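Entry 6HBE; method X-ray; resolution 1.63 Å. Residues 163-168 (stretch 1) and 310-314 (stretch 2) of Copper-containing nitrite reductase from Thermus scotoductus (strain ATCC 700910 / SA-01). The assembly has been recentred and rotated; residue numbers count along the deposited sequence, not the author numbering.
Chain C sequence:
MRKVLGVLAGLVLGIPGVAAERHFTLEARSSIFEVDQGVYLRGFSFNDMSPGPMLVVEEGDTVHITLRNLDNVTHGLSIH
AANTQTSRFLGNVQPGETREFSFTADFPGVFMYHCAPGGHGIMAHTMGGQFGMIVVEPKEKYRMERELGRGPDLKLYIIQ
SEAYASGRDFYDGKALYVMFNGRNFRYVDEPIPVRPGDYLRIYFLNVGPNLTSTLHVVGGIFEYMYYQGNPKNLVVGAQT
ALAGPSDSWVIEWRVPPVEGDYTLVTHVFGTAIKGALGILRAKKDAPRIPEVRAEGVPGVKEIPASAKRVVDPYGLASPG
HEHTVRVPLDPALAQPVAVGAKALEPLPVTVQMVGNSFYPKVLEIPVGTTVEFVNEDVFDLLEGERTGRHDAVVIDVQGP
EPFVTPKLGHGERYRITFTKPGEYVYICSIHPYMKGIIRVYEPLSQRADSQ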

# COMPACT_ATOMS: atom_id res chain seq x y z
N ALA C 163 -13.81 -3.02 -1.92
CA ALA C 163 -14.89 -2.40 -1.16
C ALA C 163 -14.34 -1.85 0.14
O ALA C 163 -13.45 -2.46 0.72
N TYR C 164 -14.87 -0.69 0.57
CA TYR C 164 -14.39 0.03 1.77
C TYR C 164 -15.47 0.22 2.85
O TYR C 164 -16.65 0.52 2.52
N ALA C 165 -15.04 0.08 4.10
CA ALA C 165 -15.90 0.32 5.28
C ALA C 165 -16.07 1.81 5.66
O ALA C 165 -17.01 2.17 6.40
N SER C 166 -15.16 2.66 5.19
CA SER C 166 -15.19 4.08 5.55
C SER C 166 -14.32 4.88 4.62
O SER C 166 -13.44 4.33 3.97
N GLY C 167 -14.58 6.19 4.54
CA GLY C 167 -13.71 7.08 3.78
C GLY C 167 -12.30 7.20 4.39
O GLY C 167 -11.32 7.47 3.68
N ARG C 168 -12.20 7.05 5.71
CA ARG C 168 -10.93 6.97 6.42
C ARG C 168 -10.10 5.79 5.90
O ARG C 168 -8.92 5.94 5.62
N VAL C 310 -23.81 -5.03 7.36
CA VAL C 310 -24.05 -4.03 6.32
C VAL C 310 -22.89 -3.05 6.30
O VAL C 310 -22.62 -2.38 7.29
N VAL C 311 -22.24 -2.94 5.14
CA VAL C 311 -21.07 -2.08 4.94
C VAL C 311 -21.56 -0.83 4.19
O VAL C 311 -22.35 -0.96 3.25
N ASP C 312 -21.12 0.35 4.63
CA ASP C 312 -21.45 1.60 3.97
C ASP C 312 -20.31 2.61 4.15
O ASP C 312 -20.16 3.14 5.24
N PRO C 313 -19.53 2.89 3.10
CA PRO C 313 -18.40 3.77 3.33
C PRO C 313 -18.79 5.19 3.78
O PRO C 313 -18.11 5.77 4.64
N TYR C 314 -19.89 5.71 3.24
CA TYR C 314 -20.34 7.09 3.46
C TYR C 314 -21.22 7.31 4.72
O TYR C 314 -21.23 8.41 5.27

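The contact between these two stretches of one chain is a small, mostly apolar packing of side chains against backbone, without a direct hydrogen bond across it and with a single water joining the two main chains. It illustrates a general principle: segments far apart in sequence, here by at least 146 residues, can meet through a few aliphatic groups laid against a neighbouring loop, while most of the longer side chains are engaged elsewhere.

Two residues of the second stretch do most of the work. Val 311, at the end of a strand, is the residue whose CA-to-CB bond points toward the other stretch. With chi1 in t, Val 311 CG1 lies 3.5 Å from Tyr 164 O and 3.9 Å from Ala 165 CA. Pro 313 has the largest covered area; its CB projects sideways, the ring has the C-gamma endo pucker, and Pro 313 CB lies 3.5 Å from Tyr 164 O. That carbonyl oxygen is therefore packed against carbon from both residues, and it is buried without a polar partner anywhere in the model.

The first stretch offers mainly its backbone. The CB of Ala 165 points away, leaving its CA and carbonyl to face the partner, with Ala 165 O 3.7 Å from Pro 313 CA. The CA-to-CB bond of Ser 166 also points away: with chi1 in p, its hydroxyl caps the helix that begins at Gly 167, bonding to a backbone nitrogen just past the stretch. Ser 166 CA approaches Pro 313 O at 3.5 Å, with an angle of 158° at the hydrogen, a nearly linear CA-H...O contact. Ser 166 and Pro 313 are also the pair whose CA atoms are nearest across the stretches, 3.9 Å between Ser 166 CA and Pro 313 CA. Tyr 164, chi1 m, starts sideways, but its ring leads away from the contact.

Water supplies the polar link. Ala 165 O and Asp 312 O, both acceptors, stand 3.5 Å apart and cannot bond to each other. Water 1 donates to Ala 165 O at 2.8 Å and accepts from Asp 312 N at 3.0 Å, so it bridges a carbonyl of one stretch to an amide of the other.

The remaining side chains look elsewhere. The CA-to-CB bond of Asp 312, chi1 t, points away, and Asp 312 OD1 accepts a weak hydrogen bond from Tyr 314 N at 3.1 Å, within its own stretch. The CA-to-CB bond of Tyr 314, chi1 m, also points away, and the guanidinium of Arg 168 finds its partners elsewhere in the structure.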

# COMPACT_ATOMS: atom_id res chain seq x y z
CB ALA C 163 -15.99 -3.41 -0.86
CB TYR C 164 -13.79 1.39 1.35
CG TYR C 164 -12.48 1.20 0.62
CD1 TYR C 164 -12.46 1.01 -0.77
CD2 TYR C 164 -11.26 1.18 1.31
CE1 TYR C 164 -11.27 0.77 -1.44
CE2 TYR C 164 -10.04 0.95 0.65
CZ TYR C 164 -10.06 0.74 -0.73
OH TYR C 164 -8.88 0.48 -1.40
CB ALA C 165 -15.38 -0.42 6.48
CB SER C 166 -14.71 4.31 6.98
OG SER C 166 -13.35 3.91 7.15
CB ARG C 168 -11.20 6.77 7.93
CG ARG C 168 -9.98 6.63 8.84
CD ARG C 168 -9.16 7.89 9.02
NE ARG C 168 -8.16 8.10 7.95
CZ ARG C 168 -7.63 9.27 7.59
NH1 ARG C 168 -8.03 10.43 8.13
NH2 ARG C 168 -6.69 9.28 6.63
CB VAL C 310 -25.36 -3.23 6.54
CG1 VAL C 310 -25.61 -2.28 5.36
CG2 VAL C 310 -26.53 -4.19 6.72
CB VAL C 311 -20.01 -2.82 4.07
CG1 VAL C 311 -18.76 -1.95 3.88
CG2 VAL C 311 -19.65 -4.18 4.68
CB ASP C 312 -22.77 2.17 4.54
CG ASP C 312 -23.24 3.44 3.83
OD1 ASP C 312 -22.54 4.04 2.97
OD2 ASP C 312 -24.38 3.83 4.10
CB PRO C 313 -17.68 3.79 1.98
CG PRO C 313 -18.72 3.40 0.99
CD PRO C 313 -19.60 2.45 1.69
CB TYR C 314 -21.16 7.53 2.29
CG TYR C 314 -20.57 7.25 0.90
CD1 TYR C 314 -19.37 7.81 0.50
CD2 TYR C 314 -21.23 6.42 0.01
CE1 TYR C 314 -18.88 7.58 -0.77
CE2 TYR C 314 -20.74 6.19 -1.26
CZ TYR C 314 -19.58 6.76 -1.65
OH TYR C 314 -19.11 6.52 -2.93
O HOH W 1 -19.08 0.33 6.81